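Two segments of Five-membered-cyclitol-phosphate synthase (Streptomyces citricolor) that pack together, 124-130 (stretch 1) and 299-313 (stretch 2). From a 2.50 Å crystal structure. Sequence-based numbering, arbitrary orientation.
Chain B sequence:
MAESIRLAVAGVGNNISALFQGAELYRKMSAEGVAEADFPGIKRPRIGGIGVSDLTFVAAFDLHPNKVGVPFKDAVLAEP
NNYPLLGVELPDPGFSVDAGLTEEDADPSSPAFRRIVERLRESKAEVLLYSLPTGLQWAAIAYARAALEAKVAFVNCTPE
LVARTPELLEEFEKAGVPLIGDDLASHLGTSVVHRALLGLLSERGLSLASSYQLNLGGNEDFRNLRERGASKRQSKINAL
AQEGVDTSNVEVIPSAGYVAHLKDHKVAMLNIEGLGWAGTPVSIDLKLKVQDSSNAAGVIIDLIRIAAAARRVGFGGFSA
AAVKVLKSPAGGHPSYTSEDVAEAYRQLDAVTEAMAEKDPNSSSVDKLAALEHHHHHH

Stretch 1 124-130: KAEVLLY
Stretch 2, residues 299-313: VIIDLIRIAAAARRV

A short buried strand packs nearly antiparallel against one face of a long helix, with an apolar ladder along most of the contact and a carboxylate clasped by two arginines at the end where the strand begins. The strand, Val127 to Tyr130, runs at 152° to the helix of 299-313, with the axes approaching to 9.0 Å, and the two stretches together bury 458 Å². Register is set by Glu126 and Ala308, whose CA atoms lie 6.0 Å apart. From there the chains run in nearly opposite directions, so Val127 meets Ile304, Ala307 and Ala308, and Leu129 meets Ile300 and Ile304.

Lys124 leaves a preceding helix through a Schellman motif, with phi/psi of 55/35. Ala125 is extended at -59/150, Glu126 turns at -110/-33, and Val127 to Tyr130 take regular beta values. Strand alternation then sorts the side chains: Val127 and Leu129 point toward the helix, while Leu128 points away. The helix answers with Ile300, Ile304, Ala307 and Arg311, spaced three or four residues apart so that all point toward the strand.

Small residues admit the strand's valine closely. Val127, chi1 t, sets CG2 at 3.8 Å from both Ala307 CB and Ala308 CB, and at 3.7 Å from the backbone Ala308 N; its CG1 lies 4.2 Å from Ile304 CG2. Leu129, in the tp rotamer, places CD2 3.7 Å from Ile300 CG2 and CD1 4.3 Å from Ile304 CG2. Ile300 is mt and Ile304 pt, and Ile304 CG2 lies near both Val127 and Leu129.

Glu126 starts sideways, but chi1 m, chi2 t and chi3 -86° carry its carboxylate to the helix, and it is the residue most covered by the opposing stretch. Arg312 (chi1 m, chi2 -124°, chi3 t, chi4 91°) also starts sideways, and its end meets it in a two-pronged salt bridge: Arg312 NH1 donates to Glu126 OE1 at 2.8 Å, and Arg312 NE to Glu126 OE2 at 3.0 Å. The carboxylate oxygen OE1 lies near the guanidinium plane. Arg311 is extended, chi1 to chi3 all t and chi4 -90°, bringing Arg311 CD to 3.3 Å from Glu126 O and laying one guanidinium face over Glu126 CA and Ala125 O. The salt bridge from Arg311 NH1 to Glu126 OE2 is long, at 3.8 Å, while Arg311 NE is hydrogen-bonded elsewhere in the structure.

From Ile306 to Arg312 the backbone keeps its i to i-4 bonds; Arg305 N bonds only weakly to Asp302 O (3.1 Å), and the helix kinks where Val299 N and Asp302 N lack bonds to the turn before.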

# COMPACT_ATOMS: atom_id res chain seq x y z
N LYS B 124 -11.64 41.68 25.98
CA LYS B 124 -12.18 42.28 24.73
C LYS B 124 -12.12 41.23 23.62
O LYS B 124 -11.91 41.61 22.46
CB LYS B 124 -11.42 43.55 24.34
CG LYS B 124 -11.99 44.27 23.11
CD LYS B 124 -12.10 45.80 23.19
CE LYS B 124 -12.69 46.42 21.93
NZ LYS B 124 -11.65 46.65 20.90
N ALA B 125 -12.34 39.96 23.95
CA ALA B 125 -12.39 38.86 22.97
C ALA B 125 -13.51 39.15 21.96
O ALA B 125 -14.47 39.88 22.28
CB ALA B 125 -12.59 37.55 23.70
N GLU B 126 -13.33 38.66 20.74
CA GLU B 126 -14.31 38.85 19.65
C GLU B 126 -14.94 37.50 19.36
O GLU B 126 -16.15 37.47 19.01
CB GLU B 126 -13.63 39.34 18.37
CG GLU B 126 -13.21 40.79 18.40
CD GLU B 126 -12.77 41.29 17.02
OE1 GLU B 126 -11.57 41.10 16.67
OE2 GLU B 126 -13.62 41.84 16.30
N VAL B 127 -14.16 36.44 19.53
CA VAL B 127 -14.53 35.05 19.17
C VAL B 127 -14.13 34.18 20.36
O VAL B 127 -12.98 34.29 20.82
CB VAL B 127 -13.82 34.59 17.89
CG1 VAL B 127 -14.19 33.16 17.54
CG2 VAL B 127 -14.09 35.51 16.70
N LEU B 128 -15.03 33.32 20.80
CA LEU B 128 -14.68 32.21 21.70
C LEU B 128 -14.70 30.93 20.88
O LEU B 128 -15.74 30.65 20.28
CB LEU B 128 -15.65 32.14 22.87
CG LEU B 128 -15.38 30.93 23.77
CD1 LEU B 128 -14.09 31.10 24.51
CD2 LEU B 128 -16.49 30.68 24.73
N LEU B 129 -13.56 30.26 20.77
CA LEU B 129 -13.40 28.94 20.11
C LEU B 129 -13.60 27.82 21.15
O LEU B 129 -12.76 27.64 22.08
CB LEU B 129 -12.00 28.85 19.49
CG LEU B 129 -11.68 27.55 18.75
CD1 LEU B 129 -12.61 27.36 17.56
CD2 LEU B 129 -10.23 27.52 18.33
N TYR B 130 -14.68 27.07 20.98
CA TYR B 130 -15.00 25.92 21.83
C TYR B 130 -14.28 24.70 21.30
O TYR B 130 -14.67 24.20 20.21
CB TYR B 130 -16.51 25.71 21.84
CG TYR B 130 -16.95 24.52 22.66
CD1 TYR B 130 -16.96 24.58 24.04
CD2 TYR B 130 -17.33 23.33 22.05
CE1 TYR B 130 -17.37 23.50 24.81
CE2 TYR B 130 -17.73 22.24 22.81
CZ TYR B 130 -17.77 22.32 24.19
OH TYR B 130 -18.19 21.27 24.94
N VAL B 299 -9.19 24.36 9.09
CA VAL B 299 -10.64 24.73 8.92
C VAL B 299 -11.01 25.76 10.00
O VAL B 299 -11.76 26.69 9.71
CB VAL B 299 -11.47 23.45 8.91
CG1 VAL B 299 -12.83 23.63 9.53
CG2 VAL B 299 -11.56 22.86 7.50
N ILE B 300 -10.43 25.66 11.18
CA ILE B 300 -10.68 26.64 12.26
C ILE B 300 -10.30 28.00 11.69
O ILE B 300 -11.14 28.91 11.69
CB ILE B 300 -9.95 26.25 13.56
CG1 ILE B 300 -10.49 24.92 14.08
CG2 ILE B 300 -10.12 27.31 14.62
CD1 ILE B 300 -9.72 24.33 15.25
N ILE B 301 -9.12 28.16 11.11
CA ILE B 301 -8.69 29.50 10.61
C ILE B 301 -9.74 30.13 9.68
O ILE B 301 -9.82 31.32 9.67
CB ILE B 301 -7.33 29.42 9.90
CG1 ILE B 301 -6.71 30.81 9.82
CG2 ILE B 301 -7.50 28.76 8.53
CD1 ILE B 301 -6.58 31.47 11.15
N ASP B 302 -10.46 29.34 8.89
CA ASP B 302 -11.64 29.76 8.09
C ASP B 302 -12.74 30.25 9.06
O ASP B 302 -13.02 31.44 9.07
CB ASP B 302 -12.08 28.57 7.21
CG ASP B 302 -11.61 28.64 5.77
OD1 ASP B 302 -12.30 29.31 5.00
OD2 ASP B 302 -10.58 28.01 5.40
N LEU B 303 -13.28 29.36 9.92
CA LEU B 303 -14.44 29.65 10.79
C LEU B 303 -14.16 30.85 11.72
O LEU B 303 -15.06 31.67 11.87
CB LEU B 303 -14.80 28.40 11.62
CG LEU B 303 -15.26 27.19 10.83
CD1 LEU B 303 -15.66 26.09 11.77
CD2 LEU B 303 -16.42 27.52 9.91
N ILE B 304 -13.00 30.94 12.36
CA ILE B 304 -12.77 32.04 13.34
C ILE B 304 -12.76 33.37 12.60
O ILE B 304 -13.14 34.38 13.20
CB ILE B 304 -11.51 31.90 14.21
CG1 ILE B 304 -10.26 31.77 13.35
CG2 ILE B 304 -11.68 30.78 15.21
CD1 ILE B 304 -9.02 31.52 14.16
N ARG B 305 -12.31 33.39 11.35
CA ARG B 305 -12.27 34.66 10.59
C ARG B 305 -13.70 34.92 10.09
O ARG B 305 -14.08 36.13 10.00
CB ARG B 305 -11.29 34.64 9.42
CG ARG B 305 -9.82 34.76 9.78
CD ARG B 305 -8.96 33.77 8.99
NE ARG B 305 -8.56 34.10 7.64
CZ ARG B 305 -8.31 33.22 6.66
NH1 ARG B 305 -8.42 31.92 6.82
NH2 ARG B 305 -7.93 33.64 5.48
N ILE B 306 -14.46 33.87 9.76
CA ILE B 306 -15.86 34.07 9.31
C ILE B 306 -16.58 34.74 10.46
O ILE B 306 -17.28 35.75 10.23
CB ILE B 306 -16.54 32.79 8.83
CG1 ILE B 306 -15.83 32.13 7.66
CG2 ILE B 306 -17.97 33.12 8.44
CD1 ILE B 306 -16.27 30.68 7.45
N ALA B 307 -16.32 34.23 11.66
CA ALA B 307 -16.84 34.69 12.97
C ALA B 307 -16.53 36.17 13.17
O ALA B 307 -17.49 36.97 13.22
CB ALA B 307 -16.23 33.86 14.07
N ALA B 308 -15.25 36.53 13.33
CA ALA B 308 -14.80 37.89 13.70
C ALA B 308 -15.32 38.91 12.68
O ALA B 308 -15.93 39.90 13.12
CB ALA B 308 -13.31 37.95 13.88
N ALA B 309 -15.13 38.67 11.38
CA ALA B 309 -15.48 39.66 10.33
C ALA B 309 -16.98 39.95 10.37
O ALA B 309 -17.37 41.09 10.22
CB ALA B 309 -15.06 39.18 8.97
N ALA B 310 -17.78 38.93 10.67
CA ALA B 310 -19.26 38.99 10.76
C ALA B 310 -19.67 39.83 11.98
O ALA B 310 -20.52 40.71 11.83
CB ALA B 310 -19.83 37.60 10.83
N ARG B 311 -19.03 39.63 13.12
CA ARG B 311 -19.28 40.46 14.32
C ARG B 311 -18.89 41.94 14.06
O ARG B 311 -19.61 42.84 14.54
CB ARG B 311 -18.57 39.86 15.54
CG ARG B 311 -18.86 40.60 16.83
CD ARG B 311 -18.17 39.91 17.99
NE ARG B 311 -18.31 40.66 19.22
CZ ARG B 311 -17.47 41.59 19.64
NH1 ARG B 311 -16.39 41.92 18.96
NH2 ARG B 311 -17.72 42.21 20.77
N ARG B 312 -17.77 42.18 13.37
CA ARG B 312 -17.30 43.56 12.98
C ARG B 312 -18.36 44.22 12.09
O ARG B 312 -18.60 45.40 12.28
CB ARG B 312 -15.96 43.58 12.21
CG ARG B 312 -14.79 42.85 12.85
CD ARG B 312 -13.57 43.72 13.05
NE ARG B 312 -12.56 42.97 13.76
CZ ARG B 312 -11.60 42.23 13.20
NH1 ARG B 312 -10.75 41.57 13.99
NH2 ARG B 312 -11.49 42.15 11.88
N VAL B 313 -19.03 43.45 11.24
CA VAL B 313 -20.05 43.94 10.27
C VAL B 313 -21.48 43.71 10.80
O VAL B 313 -22.45 44.10 10.10
CB VAL B 313 -19.73 43.29 8.91
CG1 VAL B 313 -20.93 42.69 8.19
CG2 VAL B 313 -19.01 44.29 8.04